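Local coordinates for AA10A (Thermobifida fusca, PDB 5UIZ), which is a copper-dependent lytic polysaccharide monooxygenase of family AA10 that probably cleaves cellulose chains oxidatively, at residues G94-A99 with T212-S217; D102-L105 with G109-E112. One frame throughout, in Å; residues are numbered along the deposited sequence. Where two conformers were deposited one is given.

Overall arrangement
Both contacts lie on the same side of the chain's centre, their centres about 9 Å apart, and they meet where the Leu105 carbonyl O packs 4.1 Å from Tyr214 CB. Contact 1 is the buried one: it ties the short helix 96-99 to strand 211-221 through polar atoms of two aromatic side chains, with a water and a methyl group beside them. Contact 2 is partly buried and purely local, joining the two ends of a tight loop between helix 96-99 and helix 111-114. Its chemistry is correspondingly plainer, one backbone hydrogen bond with a glutamine chain lying against leucine carbons.

Contact 1. Residues G94-A99 with T212-S217; sequences GNHRAA and TYYLCS
Strand 211-221, part of the mixed beta-sheet of the AA10 domain, meets the short helix 96-99 through the side chains of Tyr214 and His96. The phenol oxygen Tyr214 OH lies 2.7 Å from His96 ND1, in a nearly straight hydrogen bond (167°) in which either atom could be the donor. The oxygen arrives at the edge of the imidazole, in its plane, and ND1 in turn lies close to the plane of the phenol ring. The two rings are turned well away from parallel, with their planes at 73°. Tyrosine suits the strand position because its ring bridges the gap to the helix and still ends in a polar atom. Histidine suits the other side because both ring nitrogens can be used: NE2 is hydrogen-bonded to Tyr148 OH, so the imidazole is gripped from two sides and its rotation is fixed. Its chi1 sets the ring beside the backbone N, chi2 (-62°) turns ND1 toward the strand, and Gly94 C sits 4.0 Å above the ring plane, over its centre. The strand belongs to the immunoglobulin-like beta-sandwich of lytic polysaccharide monooxygenases, and here a loop and a helical turn lie against one of its sheets. Thr212, two residues before Tyr214 on the strand, divides its branches between two tasks. Its methyl CG2 packs obliquely on the imidazole, 3.7 Å from His96 CE1, while OG1 is 3.0 Å from a water, and that water accepts a hydrogen bond from Gly94 N. A threonine thus serves both an apolar neighbour and a bridging water. The Thr212 side chain is about 11 Å from the copper held by His37 and His144, and between Thr212 and Tyr214, Tyr213 OH is hydrogen-bonded to the His37 N.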
ATOM      1  N   GLY A  94      -3.165   0.906 -17.807  1.00 15.48           N
ATOM      2  CA  GLY A  94      -2.135  -0.111 -17.616  1.00 16.03           C
ATOM      3  C   GLY A  94      -0.748   0.491 -17.475  1.00 14.58           C
ATOM      4  O   GLY A  94       0.200  -0.219 -17.208  1.00 18.15           O
ATOM      5  N   ASN A  95      -0.600   1.793 -17.643  1.00 14.55           N
ATOM      6  CA  ASN A  95       0.732   2.388 -17.679  1.00 14.43           C
ATOM      7  C   ASN A  95       1.159   2.864 -16.273  1.00 13.95           C
ATOM      8  O   ASN A  95       1.353   4.053 -16.031  1.00 13.21           O
ATOM      9  CB  ASN A  95       0.778   3.504 -18.721  1.00 15.17           C
ATOM     10  CG  ASN A  95       0.851   2.961 -20.146  1.00 15.57           C
ATOM     11  OD1 ASN A  95       1.326   1.870 -20.366  1.00 16.22           O
ATOM     12  ND2 ASN A  95       0.390   3.727 -21.091  1.00 16.34           N
ATOM     13  N   HIS A  96       1.258   1.905 -15.364  1.00 13.72           N
ATOM     14  CA  HIS A  96       1.557   2.162 -13.934  1.00 14.45           C
ATOM     15  C   HIS A  96       2.853   2.954 -13.742  1.00 15.11           C
ATOM     16  O   HIS A  96       2.908   3.867 -12.917  1.00 14.24           O
ATOM     17  CB  HIS A  96       1.539   0.853 -13.149  1.00 14.94           C
ATOM     18  CG  HIS A  96       0.294   0.041 -13.378  1.00 15.75           C
ATOM     19  ND1 HIS A  96      -0.973   0.489 -13.042  1.00 17.50           N
ATOM     20  CD2 HIS A  96       0.126  -1.170 -13.956  1.00 15.28           C
ATOM     21  CE1 HIS A  96      -1.859  -0.427 -13.405  1.00 17.01           C
ATOM     22  NE2 HIS A  96      -1.210  -1.444 -13.957  1.00 15.94           N
ATOM     23  N   ARG A  97       3.886   2.626 -14.520  0.53 15.98           N
ATOM     24  CA  ARG A  97       5.167   3.329 -14.415  0.53 17.21           C
ATOM     25  C   ARG A  97       5.020   4.775 -14.804  0.53 16.74           C
ATOM     26  O   ARG A  97       5.612   5.653 -14.166  0.53 16.28           O
ATOM     27  CB  ARG A  97       6.278   2.682 -15.263  0.53 19.62           C
ATOM     28  CG  ARG A  97       7.324   1.910 -14.476  0.53 21.86           C
ATOM     29  CD  ARG A  97       8.510   1.531 -15.374  0.53 24.76           C
ATOM     30  NE  ARG A  97       9.556   0.755 -14.671  0.53 27.40           N
ATOM     31  CZ  ARG A  97       9.530  -0.563 -14.454  0.53 28.55           C
ATOM     32  NH1 ARG A  97      10.539  -1.123 -13.810  0.53 28.74           N
ATOM     33  NH2 ARG A  97       8.504  -1.327 -14.859  0.53 30.90           N
ATOM     34  N   ALA A  98       4.202   5.054 -15.816  1.00 15.64           N
ATOM     35  CA  ALA A  98       4.035   6.436 -16.222  1.00 14.24           C
ATOM     36  C   ALA A  98       3.250   7.168 -15.154  1.00 14.33           C
ATOM     37  O   ALA A  98       3.484   8.373 -14.949  1.00 14.23           O
ATOM     38  CB  ALA A  98       3.316   6.560 -17.531  1.00 14.37           C
ATOM     39  N   ALA A  99       2.250   6.507 -14.562  1.00 12.58           N
ATOM     40  CA  ALA A  99       1.427   7.182 -13.606  1.00 13.03           C
ATOM     41  C   ALA A  99       2.126   7.440 -12.276  1.00 13.26           C
ATOM     42  O   ALA A  99       1.759   8.371 -11.607  1.00 14.66           O
ATOM     43  CB  ALA A  99       0.137   6.452 -13.369  1.00 13.43           C
ATOM     44  N   THR A 212      -7.513   2.105 -10.735  1.00 14.99           N
ATOM     45  CA  THR A 212      -6.451   1.314 -10.249  1.00 14.60           C
ATOM     46  C   THR A 212      -6.076   1.829  -8.858  1.00 15.19           C
ATOM     47  O   THR A 212      -5.838   3.008  -8.696  1.00 13.73           O
ATOM     48  CB  THR A 212      -5.249   1.390 -11.195  1.00 14.59           C
ATOM     49  OG1 THR A 212      -5.638   1.004 -12.512  1.00 15.45           O
ATOM     50  CG2 THR A 212      -4.183   0.435 -10.722  1.00 15.26           C
ATOM     51  N   TYR A 213      -5.995   0.892  -7.903  1.00 16.65           N
ATOM     52  CA  TYR A 213      -5.530   1.132  -6.550  1.00 17.40           C
ATOM     53  C   TYR A 213      -4.092   0.752  -6.360  1.00 16.52           C
ATOM     54  O   TYR A 213      -3.610  -0.308  -6.889  1.00 16.53           O
ATOM     55  CB  TYR A 213      -6.398   0.339  -5.588  1.00 19.10           C
ATOM     56  CG  TYR A 213      -7.820   0.834  -5.599  1.00 20.17           C
ATOM     57  CD1 TYR A 213      -8.680   0.502  -6.626  1.00 21.50           C
ATOM     58  CD2 TYR A 213      -8.305   1.641  -4.572  1.00 24.05           C
ATOM     59  CE1 TYR A 213      -9.990   0.971  -6.647  1.00 23.74           C
ATOM     60  CE2 TYR A 213      -9.611   2.111  -4.582  1.00 25.32           C
ATOM     61  CZ  TYR A 213     -10.442   1.784  -5.637  1.00 25.09           C
ATOM     62  OH  TYR A 213     -11.735   2.234  -5.653  1.00 30.23           O
ATOM     63  N   TYR A 214      -3.412   1.579  -5.571  1.00 15.19           N
ATOM     64  CA  TYR A 214      -1.982   1.476  -5.315  1.00 15.27           C
ATOM     65  C   TYR A 214      -1.728   1.372  -3.814  1.00 15.53           C
ATOM     66  O   TYR A 214      -1.911   2.320  -3.069  1.00 16.30           O
ATOM     67  CB  TYR A 214      -1.239   2.656  -5.938  1.00 14.58           C
ATOM     68  CG  TYR A 214      -1.341   2.644  -7.449  1.00 14.84           C
ATOM     69  CD1 TYR A 214      -0.674   1.695  -8.200  1.00 14.70           C
ATOM     70  CD2 TYR A 214      -2.134   3.559  -8.112  1.00 14.30           C
ATOM     71  CE1 TYR A 214      -0.793   1.692  -9.592  1.00 16.12           C
ATOM     72  CE2 TYR A 214      -2.314   3.518  -9.477  1.00 14.40           C
ATOM     73  CZ  TYR A 214      -1.639   2.618 -10.215  1.00 14.86           C
ATOM     74  OH  TYR A 214      -1.759   2.626 -11.594  1.00 16.40           O
ATOM     75  N   LEU A 215      -1.291   0.204  -3.394  1.00 16.30           N
ATOM     76  CA  LEU A 215      -1.365  -0.214  -1.996  1.00 16.85           C
ATOM     77  C   LEU A 215      -0.028  -0.638  -1.473  1.00 17.19           C
ATOM     78  O   LEU A 215       0.423  -1.729  -1.785  1.00 19.40           O
ATOM     79  CB  LEU A 215      -2.374  -1.367  -1.874  1.00 18.65           C
ATOM     80  CG  LEU A 215      -3.735  -0.976  -2.498  1.00 19.86           C
ATOM     81  CD1 LEU A 215      -4.679  -2.143  -2.718  1.00 21.07           C
ATOM     82  CD2 LEU A 215      -4.401   0.174  -1.727  1.00 19.76           C
ATOM     83  N   CYS A 216       0.643   0.252  -0.730  0.54 16.47           N
ATOM     84  CA  CYS A 216       1.908  -0.070  -0.062  0.54 16.95           C
ATOM     85  C   CYS A 216       1.674  -0.609   1.360  0.54 16.04           C
ATOM     86  O   CYS A 216       0.945   0.008   2.166  0.54 14.34           O
ATOM     87  CB  CYS A 216       2.847   1.144   0.063  0.54 17.93           C
ATOM     88  SG  CYS A 216       3.625   1.681  -1.478  0.54 20.69           S
ATOM     89  N   SER A 217       2.347  -1.715   1.653  1.00 15.03           N
ATOM     90  CA  SER A 217       2.317  -2.374   2.958  1.00 15.20           C
ATOM     91  C   SER A 217       3.714  -2.662   3.461  1.00 14.59           C
ATOM     92  O   SER A 217       4.509  -3.326   2.770  1.00 14.80           O
ATOM     93  CB  SER A 217       1.579  -3.663   2.910  1.00 14.17           C
ATOM     94  OG  SER A 217       0.245  -3.473   2.464  1.00 16.59           O
TER
HETATM   95  O   HOH W   1      -5.080   0.677 -15.420  0.87 12.59           O

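Contact 2. Residues D102-L105 with G109-E112; sequences DGQL and GLTE
Gln104 lies against Gly109 and Leu110, and its backbone closes the loop from Gln104 to Gly109: Gly109 N donates to Gln104 O at 2.8 Å, with an N-H...O angle of 150°. From the same residue the side chain runs out beside the neighbouring turn. CB comes first, 4.0 Å from Gly109 CA; glycine suits that position because its phi is positive (68°), a conformation it adopts readily. Beyond CG the chain is extended (chi2 179°), which carries the amide up to Leu110. There CD lies 3.9 Å from Leu110 CG, and OE1 is 3.6 Å from that same carbon. At the tip NE2 meets the methyl Leu110 CD1 at 3.7 Å. These amide contacts with Leu110 are van der Waals packing, and leucine suits the place because its branched end offers carbons to both arms of the amide. With the amide gone, as in an alanine here, Leu110 CG and CD1 would probably lose their packing partner and the leucine end would be freer to turn. Ser107 OG hydrogen-bonds to both Gln104 O and Leu110 N, bracing the loop from within. The segment 102-105 follows helix 96-99, while 109-112 leads toward helix 111-114, and Thr111 OG1 is hydrogen-bonded to Tyr88 O on strand 88-90.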
ATOM      1  N   ASP A 102       9.047   7.503  -9.697  1.00 13.26           N
ATOM      2  CA  ASP A 102       9.820   7.004  -8.566  1.00 14.12           C
ATOM      3  C   ASP A 102       9.656   7.918  -7.331  1.00 15.38           C
ATOM      4  O   ASP A 102       9.615   9.169  -7.432  1.00 15.21           O
ATOM      5  CB  ASP A 102      11.283   6.871  -8.918  1.00 14.51           C
ATOM      6  CG  ASP A 102      11.576   5.645  -9.754  1.00 14.37           C
ATOM      7  OD1 ASP A 102      10.822   4.612  -9.724  1.00 14.82           O
ATOM      8  OD2 ASP A 102      12.608   5.709 -10.433  1.00 14.76           O
ATOM      9  N   GLY A 103       9.479   7.280  -6.179  1.00 15.24           N
ATOM     10  CA  GLY A 103       9.333   8.001  -4.968  1.00 15.11           C
ATOM     11  C   GLY A 103       7.930   8.482  -4.745  1.00 16.22           C
ATOM     12  O   GLY A 103       7.678   9.087  -3.710  1.00 16.77           O
ATOM     13  N   GLN A 104       7.013   8.200  -5.674  1.00 15.48           N
ATOM     14  CA  GLN A 104       5.619   8.536  -5.482  1.00 15.89           C
ATOM     15  C   GLN A 104       4.738   7.370  -5.683  1.00 15.55           C
ATOM     16  O   GLN A 104       3.589   7.553  -6.022  1.00 18.70           O
ATOM     17  CB  GLN A 104       5.176   9.652  -6.428  1.00 16.24           C
ATOM     18  CG  GLN A 104       6.034  10.916  -6.396  1.00 15.80           C
ATOM     19  CD  GLN A 104       5.528  11.944  -7.384  1.00 17.13           C
ATOM     20  OE1 GLN A 104       4.513  11.729  -8.091  1.00 18.21           O
ATOM     21  NE2 GLN A 104       6.172  13.084  -7.408  1.00 18.39           N
ATOM     22  N   LEU A 105       5.255   6.176  -5.492  1.00 14.25           N
ATOM     23  CA  LEU A 105       4.448   4.987  -5.685  1.00 14.84           C
ATOM     24  C   LEU A 105       3.390   4.874  -4.636  1.00 15.40           C
ATOM     25  O   LEU A 105       2.188   4.654  -4.969  1.00 15.41           O
ATOM     26  CB  LEU A 105       5.286   3.715  -5.684  1.00 14.57           C
ATOM     27  CG  LEU A 105       6.003   3.371  -6.981  1.00 15.15           C
ATOM     28  CD1 LEU A 105       7.116   4.393  -7.241  1.00 15.40           C
ATOM     29  CD2 LEU A 105       6.610   1.992  -6.905  1.00 17.01           C
ATOM     30  N   GLY A 109       1.130   8.312  -7.172  1.00 14.43           N
ATOM     31  CA  GLY A 109       1.556   9.388  -8.064  1.00 14.76           C
ATOM     32  C   GLY A 109       0.879  10.679  -7.672  1.00 15.23           C
ATOM     33  O   GLY A 109       0.369  11.388  -8.534  1.00 14.83           O
ATOM     34  N   LEU A 110       0.840  10.942  -6.365  1.00 13.87           N
ATOM     35  CA  LEU A 110       0.155  12.127  -5.841  1.00 14.93           C
ATOM     36  C   LEU A 110      -1.277  12.257  -6.282  1.00 15.37           C
ATOM     37  O   LEU A 110      -1.780  13.350  -6.451  1.00 15.12           O
ATOM     38  CB  LEU A 110       0.938  13.419  -6.156  1.00 14.27           C
ATOM     39  CG  LEU A 110       2.405  13.423  -5.641  1.00 15.26           C
ATOM     40  CD1 LEU A 110       3.100  14.728  -6.083  1.00 14.94           C
ATOM     41  CD2 LEU A 110       2.523  13.261  -4.133  1.00 14.86           C
ATOM     42  N   THR A 111      -1.980  11.135  -6.368  1.00 15.69           N
ATOM     43  CA  THR A 111      -3.383  11.151  -6.774  1.00 16.77           C
ATOM     44  C   THR A 111      -4.216  11.991  -5.788  1.00 17.39           C
ATOM     45  O   THR A 111      -3.795  12.219  -4.646  1.00 17.78           O
ATOM     46  CB  THR A 111      -3.930   9.704  -6.808  1.00 15.78           C
ATOM     47  OG1 THR A 111      -5.163   9.642  -7.517  1.00 16.42           O
ATOM     48  CG2 THR A 111      -4.147   9.145  -5.395  1.00 15.19           C
ATOM     49  N   GLU A 112      -5.402  12.374  -6.209  1.00 18.62           N
ATOM     50  CA  GLU A 112      -6.293  13.237  -5.446  1.00 20.99           C
ATOM     51  C   GLU A 112      -5.612  14.494  -4.889  1.00 21.22           C
ATOM     52  O   GLU A 112      -5.722  14.799  -3.701  1.00 19.94           O
ATOM     53  CB  GLU A 112      -6.923  12.435  -4.323  1.00 23.24           C
ATOM     54  CG  GLU A 112      -7.803  11.322  -4.795  1.00 26.98           C
ATOM     55  CD  GLU A 112      -9.137  11.808  -5.425  1.00 32.03           C
ATOM     56  OE1 GLU A 112      -9.913  10.920  -5.847  1.00 34.36           O
ATOM     57  OE2 GLU A 112      -9.430  13.056  -5.486  1.00 33.98           O
TER